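Local structure of fuculose-1-phosphate aldolase (Glaciozyma antarctica, 4XXF) at residues H45-D50 / A97-H102; Q113-S118 / G182-G187. The protein is a zinc-binding member of the class II aldolase and adducin family, with an AraD-like alpha/beta fold built on a mixed central sheet. All coordinates share one frame; numbering follows the deposited sequence. Where two conformers were deposited one is given.

Interaction 1: H45-D50 / A97-H102; sequences HLTVRD and AGFMIH
Strand 45-49 and helix segment 97-102 cross at -42°, with axes 9.1 Å apart at closest approach; the closest CA pairs are His45 with Gly98 and Thr47 with His102. The main polar link is the hydrogen bond between Thr47 OG1 and His102 ND1, 2.9 Å long; either atom could be the donor. OG1 reaches the edge of the imidazole, in its plane. It sits between the backbone N and the carbonyl carbon of Thr47 (chi1 55°). OG1 also bonds to His106, one turn further along the helix. Thr47 CG2 lies 3.3 Å from His102 ND1. The same methyl meets the edge of the Phe99 ring, 4.1 Å from CD1. His102 CE1, next to ND1, lies 3.2 Å from the backbone O of His45. The His45 side chain has two deposited conformers, so its contacts are tentative. In the one given, its ring is steeply inclined to that of His102, with ND1 2.9 Å from His102 NE2. One face of the His45 ring lies against the Gly98 backbone, with NE2 3.2 Å from Gly98 CA. In this conformer the nearest atom of the His45 side chain is about 5 Å from the zinc ion. The arrangement is a helix packed on one face of the central sheet of the AraD-like alpha/beta fold, at the border of the metal site.

Interaction 2: Q113-S118 / G182-G187; sequences QAICHS and GLLTVG. With ZN (zinc ion), chain B.
Gln113 N and Ala114 N both donate to Gly187 O, at 2.9 Å for Gln113 N, which makes a classic beta bulge at the start of strand 114-118, facing the end of strand 182-187. Ala114 O then accepts from Gly187 N. Ile115 is a non-hydrogen-bonded partner of Val186. Their side chains lie side by side, with Ile115 CG1 4.0 Å from Val186 CG1. Ile115 CG2 leans the other way and meets Leu184 CD2 at 3.9 Å. This is an antiparallel pair in the middle of the mixed AraD-like sheet; helix 96-108 covers the Ile115 face and helix 190-213 the Cys116 face. Cys116 N donates to Thr185 O and Thr185 N to Cys116 O, each 2.9 Å and nearly straight. On that face Cys116 CB lies 3.5 Å from Thr185 OG1, whose hydrogen bond goes to Ala193 O. His117 CG is anti to the backbone N (chi1 173°). Its ND1 donates to Leu183 O at 2.8 Å, from above the carbonyl plane. NE2 binds zinc at 2.1 Å; His119, His181 and three waters complete six ligands. Together these two bonds hold the ring's rotation. At Ser118 a water bridges its carbonyl O to Leu183 N.

Both interactions are buried, and interaction 2 lies closer to the centre of the chain. They share the central sheet: strand 45-49 of interaction 1 is the neighbour of strand 114-118 of interaction 2. Probable backbone hydrogen bonds join them, Arg49 N to Gln113 O and His45 N to His117 O. Helix 96-108 precedes strand 114-118 in the chain and packs on both strands. The chemistry differs with place. Helix against sheet gives side-chain contacts, with one assigned hydrogen bond, between side chains, and no backbone pairing. Strand against strand gives mainly backbone bonds, with apolar packing on one face. Zinc is bound directly by interaction 2, while interaction 1 borders the site.

Interaction 1: H45-D50 / A97-H102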
loop_
_atom_site.group_PDB
_atom_site.type_symbol
_atom_site.label_atom_id
_atom_site.label_comp_id
_atom_site.label_asym_id
_atom_site.label_seq_id
_atom_site.Cartn_x
_atom_site.Cartn_y
_atom_site.Cartn_z
ATOM N N HIS A 45 -16.688 5.727 14.703
ATOM C CA HIS A 45 -17.089 6.946 15.358
ATOM C C HIS A 45 -15.937 7.459 16.187
ATOM O O HIS A 45 -15.167 6.702 16.774
ATOM C CB HIS A 45 -18.332 6.719 16.227
ATOM C CG HIS A 45 -18.716 5.280 16.356
ATOM N ND1 HIS A 45 -18.214 4.460 17.344
ATOM C CD2 HIS A 45 -19.541 4.508 15.611
ATOM C CE1 HIS A 45 -18.722 3.249 17.209
ATOM N NE2 HIS A 45 -19.525 3.248 16.159
ATOM N N LEU A 46 -15.813 8.774 16.176
ATOM C CA LEU A 46 -14.864 9.458 17.039
ATOM C C LEU A 46 -15.649 10.523 17.781
ATOM O O LEU A 46 -16.384 11.296 17.171
ATOM C CB LEU A 46 -13.713 10.084 16.241
ATOM C CG LEU A 46 -12.615 9.169 15.694
ATOM C CD1 LEU A 46 -13.079 8.380 14.463
ATOM C CD2 LEU A 46 -11.391 10.000 15.360
ATOM N N THR A 47 -15.523 10.536 19.103
ATOM C CA THR A 47 -16.270 11.488 19.913
ATOM C C THR A 47 -15.350 12.330 20.780
ATOM O O THR A 47 -14.257 11.888 21.160
ATOM C CB THR A 47 -17.281 10.780 20.843
ATOM O OG1 THR A 47 -16.603 9.808 21.653
ATOM C CG2 THR A 47 -18.387 10.083 20.038
ATOM N N VAL A 48 -15.783 13.558 21.062
ATOM C CA VAL A 48 -15.131 14.354 22.093
ATOM C C VAL A 48 -16.199 15.003 22.975
ATOM O O VAL A 48 -17.221 15.505 22.503
ATOM C CB VAL A 48 -14.165 15.426 21.491
ATOM C CG1 VAL A 48 -14.917 16.461 20.665
ATOM C CG2 VAL A 48 -13.358 16.100 22.591
ATOM N N ARG A 49 -15.952 14.962 24.275
ATOM C CA ARG A 49 -16.854 15.571 25.238
ATOM C C ARG A 49 -16.853 17.081 25.073
ATOM O O ARG A 49 -15.790 17.698 24.951
ATOM C CB ARG A 49 -16.415 15.195 26.644
ATOM C CG ARG A 49 -17.452 15.405 27.712
ATOM C CD ARG A 49 -16.826 15.183 29.054
ATOM N NE ARG A 49 -16.316 13.825 29.290
ATOM C CZ ARG A 49 -17.052 12.812 29.755
ATOM N NH1 ARG A 49 -18.353 12.967 29.957
ATOM N NH2 ARG A 49 -16.499 11.637 30.010
ATOM N N ASP A 50 -18.035 17.690 25.065
ATOM C CA ASP A 50 -18.113 19.149 25.019
ATOM C C ASP A 50 -17.495 19.752 26.273
ATOM O O ASP A 50 -17.679 19.219 27.366
ATOM C CB ASP A 50 -19.563 19.617 24.875
ATOM C CG ASP A 50 -19.665 21.106 24.647
ATOM O OD1 ASP A 50 -19.896 21.843 25.627
ATOM O OD2 ASP A 50 -19.492 21.530 23.482
ATOM N N ALA A 97 -26.309 2.943 17.868
ATOM C CA ALA A 97 -25.727 1.800 18.563
ATOM C C ALA A 97 -24.251 2.051 18.835
ATOM O O ALA A 97 -23.767 1.853 19.952
ATOM C CB ALA A 97 -25.915 0.526 17.754
ATOM N N GLY A 98 -23.554 2.521 17.809
ATOM C CA GLY A 98 -22.153 2.869 17.927
ATOM C C GLY A 98 -21.900 3.984 18.917
ATOM O O GLY A 98 -20.982 3.903 19.737
ATOM N N PHE A 99 -22.728 5.019 18.865
ATOM C CA PHE A 99 -22.549 6.132 19.774
ATOM C C PHE A 99 -22.753 5.726 21.238
ATOM O O PHE A 99 -22.031 6.204 22.113
ATOM C CB PHE A 99 -23.486 7.298 19.444
ATOM C CG PHE A 99 -23.443 8.384 20.482
ATOM C CD1 PHE A 99 -22.382 9.276 20.519
ATOM C CD2 PHE A 99 -24.422 8.471 21.464
ATOM C CE1 PHE A 99 -22.308 10.254 21.498
ATOM C CE2 PHE A 99 -24.360 9.448 22.444
ATOM C CZ PHE A 99 -23.299 10.344 22.458
ATOM N N MET A 100 -23.723 4.857 21.509
ATOM C CA MET A 100 -24.024 4.491 22.888
ATOM C C MET A 100 -22.921 3.636 23.515
ATOM O O MET A 100 -22.807 3.597 24.735
ATOM C CB MET A 100 -25.378 3.784 22.973
ATOM C CG MET A 100 -26.554 4.700 22.629
ATOM S SD MET A 100 -26.619 6.234 23.602
ATOM C CE MET A 100 -26.974 5.598 25.239
ATOM N N ILE A 101 -22.095 2.979 22.704
ATOM C CA ILE A 101 -20.869 2.386 23.245
ATOM C C ILE A 101 -19.982 3.487 23.833
ATOM O O ILE A 101 -19.478 3.375 24.961
ATOM C CB ILE A 101 -20.093 1.592 22.181
ATOM C CG1 ILE A 101 -20.892 0.344 21.799
ATOM C CG2 ILE A 101 -18.723 1.198 22.710
ATOM C CD1 ILE A 101 -20.294 -0.449 20.651
ATOM N N HIS A 102 -19.795 4.561 23.076
ATOM C CA HIS A 102 -18.996 5.677 23.563
ATOM C C HIS A 102 -19.654 6.317 24.777
ATOM O O HIS A 102 -18.994 6.641 25.757
ATOM C CB HIS A 102 -18.790 6.727 22.473
ATOM C CG HIS A 102 -17.915 6.274 21.346
ATOM N ND1 HIS A 102 -17.014 7.112 20.721
ATOM C CD2 HIS A 102 -17.821 5.082 20.713
ATOM C CE1 HIS A 102 -16.392 6.449 19.763
ATOM N NE2 HIS A 102 -16.859 5.216 19.739
#

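Interaction 2: Q113-S118 / G182-G187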
loop_
_atom_site.group_PDB
_atom_site.type_symbol
_atom_site.label_atom_id
_atom_site.label_comp_id
_atom_site.label_asym_id
_atom_site.label_seq_id
_atom_site.Cartn_x
_atom_site.Cartn_y
_atom_site.Cartn_z
ATOM N N GLN A 113 -12.017 12.026 27.631
ATOM C CA GLN A 113 -12.581 13.118 26.867
ATOM C C GLN A 113 -12.838 12.710 25.421
ATOM O O GLN A 113 -13.709 13.271 24.771
ATOM C CB GLN A 113 -11.652 14.332 26.953
ATOM C CG GLN A 113 -11.501 14.857 28.382
ATOM C CD GLN A 113 -12.841 15.198 29.013
ATOM O OE1 GLN A 113 -13.482 16.171 28.629
ATOM N NE2 GLN A 113 -13.276 14.385 29.968
ATOM N N ALA A 114 -12.103 11.715 24.938
ATOM C CA ALA A 114 -12.205 11.315 23.537
ATOM C C ALA A 114 -12.138 9.816 23.386
ATOM O O ALA A 114 -11.408 9.139 24.129
ATOM C CB ALA A 114 -11.093 11.960 22.719
ATOM N N ILE A 115 -12.896 9.302 22.422
ATOM C CA ILE A 115 -12.939 7.867 22.150
ATOM C C ILE A 115 -12.886 7.661 20.649
ATOM O O ILE A 115 -13.561 8.369 19.906
ATOM C CB ILE A 115 -14.221 7.221 22.756
ATOM C CG1 ILE A 115 -14.306 7.476 24.267
ATOM C CG2 ILE A 115 -14.288 5.730 22.434
ATOM C CD1 ILE A 115 -15.583 6.981 24.893
ATOM N N CYS A 116 -12.073 6.693 20.213
ATOM C CA CYS A 116 -11.923 6.354 18.793
ATOM C C CYS A 116 -12.285 4.916 18.516
ATOM O O CYS A 116 -11.799 4.013 19.189
ATOM C CB CYS A 116 -10.483 6.560 18.310
ATOM S SG CYS A 116 -9.790 8.194 18.505
ATOM N N HIS A 117 -13.096 4.706 17.489
ATOM C CA HIS A 117 -13.403 3.373 17.026
ATOM C C HIS A 117 -13.566 3.368 15.511
ATOM O O HIS A 117 -14.227 4.228 14.945
ATOM C CB HIS A 117 -14.674 2.862 17.689
ATOM C CG HIS A 117 -15.155 1.562 17.136
ATOM N ND1 HIS A 117 -14.436 0.389 17.249
ATOM C CD2 HIS A 117 -16.278 1.249 16.451
ATOM C CE1 HIS A 117 -15.105 -0.592 16.668
ATOM N NE2 HIS A 117 -16.225 -0.094 16.163
ATOM N N SER A 118 -12.958 2.388 14.857
ATOM C CA SER A 118 -13.076 2.233 13.419
ATOM C C SER A 118 -12.747 0.798 13.095
ATOM O O SER A 118 -12.010 0.151 13.842
ATOM C CB SER A 118 -12.123 3.192 12.695
ATOM O OG SER A 118 -12.406 3.278 11.311
ATOM N N GLY A 182 -12.937 -5.351 16.194
ATOM C CA GLY A 182 -11.853 -4.425 15.924
ATOM C C GLY A 182 -11.402 -3.724 17.184
ATOM O O GLY A 182 -11.501 -4.271 18.278
ATOM N N LEU A 183 -10.941 -2.497 17.015
ATOM C CA LEU A 183 -10.264 -1.760 18.078
ATOM C C LEU A 183 -11.063 -0.573 18.574
ATOM O O LEU A 183 -11.760 0.084 17.805
ATOM C CB LEU A 183 -8.914 -1.251 17.579
ATOM C CG LEU A 183 -8.001 -2.265 16.892
ATOM C CD1 LEU A 183 -6.759 -1.534 16.403
ATOM C CD2 LEU A 183 -7.633 -3.368 17.844
ATOM N N LEU A 184 -10.909 -0.265 19.855
ATOM C CA LEU A 184 -11.418 0.982 20.409
ATOM C C LEU A 184 -10.379 1.542 21.379
ATOM O O LEU A 184 -9.795 0.788 22.170
ATOM C CB LEU A 184 -12.765 0.750 21.103
ATOM C CG LEU A 184 -13.437 1.946 21.784
ATOM C CD1 LEU A 184 -14.939 1.776 21.781
ATOM C CD2 LEU A 184 -12.965 2.122 23.221
ATOM N N THR A 185 -10.141 2.855 21.318
ATOM C CA THR A 185 -9.194 3.496 22.223
ATOM C C THR A 185 -9.834 4.698 22.881
ATOM O O THR A 185 -10.805 5.263 22.371
ATOM C CB THR A 185 -7.907 3.946 21.510
ATOM O OG1 THR A 185 -8.239 4.926 20.519
ATOM C CG2 THR A 185 -7.212 2.760 20.855
ATOM N N VAL A 186 -9.293 5.084 24.035
ATOM C CA VAL A 186 -9.800 6.239 24.766
ATOM C C VAL A 186 -8.642 7.133 25.170
ATOM O O VAL A 186 -7.494 6.687 25.226
ATOM C CB VAL A 186 -10.601 5.820 26.029
ATOM C CG1 VAL A 186 -11.706 4.842 25.660
ATOM C CG2 VAL A 186 -9.667 5.222 27.083
ATOM N N GLY A 187 -8.936 8.399 25.425
ATOM C CA GLY A 187 -7.909 9.328 25.852
ATOM C C GLY A 187 -8.430 10.470 26.690
ATOM O O GLY A 187 -9.606 10.834 26.625
HETATM ZN ZN ZN B . -17.859 -1.131 15.360
HETATM O O HOH W 1 -10.243 -2.170 14.181
HETATM O O HOH W 2 -19.689 -1.870 14.902
HETATM O O HOH W 3 -18.683 0.619 14.377
HETATM O O HOH W 4 -19.004 -0.471 17.108
#